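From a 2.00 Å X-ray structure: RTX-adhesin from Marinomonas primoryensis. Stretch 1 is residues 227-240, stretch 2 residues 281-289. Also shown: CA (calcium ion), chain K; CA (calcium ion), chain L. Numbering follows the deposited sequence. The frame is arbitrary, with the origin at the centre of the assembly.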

# COMPACT_ATOMS: atom_id res chain seq x y z
N VAL A 227 31.88 54.65 8.34
CA VAL A 227 31.58 55.94 7.72
C VAL A 227 32.12 55.99 6.28
O VAL A 227 33.29 55.69 6.05
CB VAL A 227 32.19 57.12 8.52
CG1 VAL A 227 31.85 58.47 7.86
CG2 VAL A 227 31.75 57.09 9.99
N ILE A 228 31.30 56.41 5.32
CA ILE A 228 31.75 56.55 3.94
C ILE A 228 32.32 57.94 3.70
O ILE A 228 31.58 58.92 3.79
CB ILE A 228 30.60 56.28 2.94
CG1 ILE A 228 30.13 54.82 3.02
CG2 ILE A 228 31.01 56.68 1.53
CD1 ILE A 228 31.12 53.82 2.46
N ASN A 229 33.61 58.05 3.38
CA ASN A 229 34.19 59.35 3.06
C ASN A 229 34.05 59.66 1.57
O ASN A 229 33.59 58.80 0.80
CB ASN A 229 35.67 59.42 3.51
CG ASN A 229 36.56 58.38 2.83
OD1 ASN A 229 36.37 58.04 1.66
ND2 ASN A 229 37.53 57.85 3.57
N ALA A 230 34.43 60.88 1.17
CA ALA A 230 34.40 61.27 -0.24
C ALA A 230 35.15 60.26 -1.11
O ALA A 230 34.70 59.83 -2.18
CB ALA A 230 34.97 62.67 -0.42
N SER A 231 36.32 59.87 -0.61
CA SER A 231 37.21 58.96 -1.31
C SER A 231 36.67 57.53 -1.46
O SER A 231 36.70 56.96 -2.55
CB SER A 231 38.56 58.95 -0.58
OG SER A 231 39.25 57.74 -0.79
N GLU A 232 36.18 56.96 -0.36
CA GLU A 232 35.54 55.65 -0.36
C GLU A 232 34.32 55.62 -1.29
O GLU A 232 34.10 54.64 -2.00
CB GLU A 232 35.14 55.24 1.06
CG GLU A 232 36.31 54.76 1.94
CD GLU A 232 36.00 54.83 3.43
OE1 GLU A 232 35.01 55.46 3.81
OE2 GLU A 232 36.77 54.26 4.23
N ALA A 233 33.54 56.70 -1.26
CA ALA A 233 32.38 56.86 -2.14
C ALA A 233 32.73 56.88 -3.63
O ALA A 233 31.93 56.44 -4.46
CB ALA A 233 31.64 58.12 -1.78
N ALA A 234 33.91 57.39 -3.95
CA ALA A 234 34.42 57.39 -5.32
C ALA A 234 34.69 55.99 -5.87
O ALA A 234 34.66 55.79 -7.09
CB ALA A 234 35.68 58.25 -5.40
N GLY A 235 34.96 55.03 -4.99
CA GLY A 235 35.45 53.73 -5.40
C GLY A 235 34.53 52.54 -5.14
O GLY A 235 33.31 52.64 -5.24
N THR A 236 35.14 51.41 -4.83
CA THR A 236 34.41 50.18 -4.54
C THR A 236 34.61 49.87 -3.07
O THR A 236 35.70 50.05 -2.55
CB THR A 236 34.91 49.01 -5.40
OG1 THR A 236 34.66 49.28 -6.78
CG2 THR A 236 34.21 47.72 -5.01
N VAL A 237 33.55 49.45 -2.40
CA VAL A 237 33.66 49.07 -0.99
C VAL A 237 33.25 47.61 -0.78
O VAL A 237 32.19 47.18 -1.24
CB VAL A 237 32.81 49.98 -0.09
CG1 VAL A 237 32.70 49.40 1.31
CG2 VAL A 237 33.42 51.37 -0.02
N ALA A 238 34.08 46.86 -0.06
CA ALA A 238 33.77 45.47 0.28
C ALA A 238 32.85 45.42 1.49
O ALA A 238 33.26 45.72 2.62
CB ALA A 238 35.06 44.69 0.56
N VAL A 239 31.59 45.05 1.26
CA VAL A 239 30.65 44.86 2.35
C VAL A 239 30.64 43.38 2.77
O VAL A 239 30.48 42.50 1.93
CB VAL A 239 29.24 45.32 1.94
CG1 VAL A 239 28.25 45.07 3.06
CG2 VAL A 239 29.28 46.81 1.53
N SER A 240 30.79 43.13 4.06
CA SER A 240 30.93 41.78 4.58
C SER A 240 30.12 41.58 5.86
O SER A 240 29.67 42.56 6.47
CB SER A 240 32.41 41.44 4.84
OG SER A 240 32.93 42.21 5.91
N ASP A 281 26.62 54.04 -4.31
CA ASP A 281 25.41 53.45 -3.77
C ASP A 281 25.37 53.54 -2.25
O ASP A 281 24.33 53.85 -1.66
CB ASP A 281 25.29 52.00 -4.22
CG ASP A 281 24.95 51.90 -5.69
OD1 ASP A 281 24.32 52.85 -6.20
OD2 ASP A 281 25.26 50.86 -6.33
N LEU A 282 26.49 53.27 -1.59
CA LEU A 282 26.52 53.35 -0.14
C LEU A 282 26.37 54.80 0.31
O LEU A 282 25.79 55.06 1.37
CB LEU A 282 27.81 52.75 0.41
CG LEU A 282 27.93 51.25 0.17
CD1 LEU A 282 29.37 50.77 0.29
CD2 LEU A 282 27.01 50.49 1.12
N ALA A 283 26.89 55.73 -0.50
CA ALA A 283 26.73 57.17 -0.25
C ALA A 283 25.28 57.64 -0.28
O ALA A 283 24.91 58.58 0.42
CB ALA A 283 27.55 57.97 -1.25
N ALA A 284 24.44 56.98 -1.07
CA ALA A 284 23.07 57.44 -1.24
C ALA A 284 22.12 56.73 -0.29
O ALA A 284 21.03 57.21 0.01
CB ALA A 284 22.62 57.25 -2.67
N ASP A 285 22.56 55.58 0.20
CA ASP A 285 21.68 54.71 0.97
C ASP A 285 22.36 54.28 2.26
O ASP A 285 23.15 53.34 2.27
CB ASP A 285 21.26 53.49 0.14
CG ASP A 285 20.20 52.68 0.85
OD1 ASP A 285 19.86 53.12 1.97
OD2 ASP A 285 19.74 51.63 0.34
N THR A 286 21.98 54.93 3.35
CA THR A 286 22.68 54.78 4.63
C THR A 286 22.21 53.62 5.52
O THR A 286 22.68 53.49 6.66
CB THR A 286 22.58 56.08 5.43
OG1 THR A 286 21.20 56.44 5.57
CG2 THR A 286 23.31 57.21 4.71
N ALA A 287 21.30 52.78 5.03
CA ALA A 287 20.84 51.61 5.79
C ALA A 287 20.31 50.53 4.85
O ALA A 287 19.64 50.85 3.89
CB ALA A 287 19.77 52.00 6.78
N PHE A 288 20.65 49.27 5.08
CA PHE A 288 20.18 48.22 4.18
C PHE A 288 20.20 46.87 4.86
O PHE A 288 20.81 46.69 5.92
CB PHE A 288 21.03 48.20 2.91
CG PHE A 288 22.47 47.89 3.15
CD1 PHE A 288 22.90 46.59 3.33
CD2 PHE A 288 23.39 48.93 3.28
CE1 PHE A 288 24.23 46.32 3.58
CE2 PHE A 288 24.72 48.66 3.53
CZ PHE A 288 25.15 47.37 3.69
N ASP A 289 19.51 45.91 4.26
CA ASP A 289 19.44 44.56 4.79
C ASP A 289 20.31 43.62 3.98
O ASP A 289 20.47 43.77 2.76
CB ASP A 289 17.99 44.04 4.76
CG ASP A 289 17.14 44.66 5.83
OD1 ASP A 289 17.71 45.19 6.80
OD2 ASP A 289 15.90 44.64 5.70
CA CA K . 35.43 54.87 6.36
CA CA L . 18.21 51.64 2.30
O HOH W 1 36.32 57.00 6.69
O HOH W 2 37.52 53.63 6.88
O HOH W 3 18.11 49.70 0.78

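The two stretches meet through a small, wholly apolar contact, with Leu282 at its centre and no hydrogen bond crossing between them. Together they bury 260 Å² of surface, counting both sides. Every pair that touches is hydrocarbon against hydrocarbon, so close packing rather than directional bonding joins the stretches here.

Leu282 lies on a helix that begins earlier in the chain and is buried. It gives up 81 Å² to stretch 1, the largest share of any residue in the contact. Its CA-to-CB bond points toward stretch 1, and chi1 is m with chi2 t. Three residues of stretch 1 pack against it. Ile228 CD1 lies 4.0 Å from Leu282 CB. Val237 CB lies 3.5 Å from Leu282 CD1, the closest approach in the contact. Val239 CG2 is 4.2 Å from the same Leu282 CD1. A branched aliphatic side chain suits this place because it can touch several neighbours and has no polar group left to satisfy.

Ile228, Val237 and Val239 are all buried strand residues, and all three point toward stretch 2. Ile228 has both chi angles in m, and its CD1 reaches the base of the leucine side chain. Val237 and Val239 are two apart on one strand, so they share a face. Thr236 and Ala238 alternate with them, point away and are exposed. Both valines have chi1 in t. Val239 also meets stretch 2 at a second point: its CG2 approaches Leu282, while its CG1 lies 3.9 Å from Phe288 CZ.

Phe288 is buried and also points toward stretch 1, with chi1 in p. Val239 CG1 sits at the edge of its ring, near the ring plane. The tip of the ring therefore meets the valine methyl, and 24 Å² of Phe288 is covered by stretch 1.

Ala233 and Ala283 form a separate small contact, with Ala233 CB 4.1 Å from Ala283 CB. With only a methyl on each side, the two side chains meet while Ala233 CA and Ala283 CA are 6.0 Å apart, the nearest such pair across the stretches. Both CA-to-CB bonds point sideways, and both residues remain partly exposed.

The hydrogen bonds and calcium contacts described next lie within each stretch. Asn229 caps the helix of stretch 1: its OD1 accepts a very short hydrogen bond of 2.3 Å from Glu232 N. In return, Asn229 N donates to Glu232 OE1 at 3.0 Å. Glu232 also binds the chain K calcium through OE1 and OE2, each 2.6 Å from the ion, and Val227 O binds it at 2.3 Å. This ties the strand residue Val227 to the helix that follows. In stretch 2, Asp285 binds the chain L calcium through OD1 at 2.2 Å and OD2 at 2.5 Å, and Ala287 O binds it at 2.3 Å. That ion spans the turn between Leu282 and Phe288. Neither calcium links the two stretches directly.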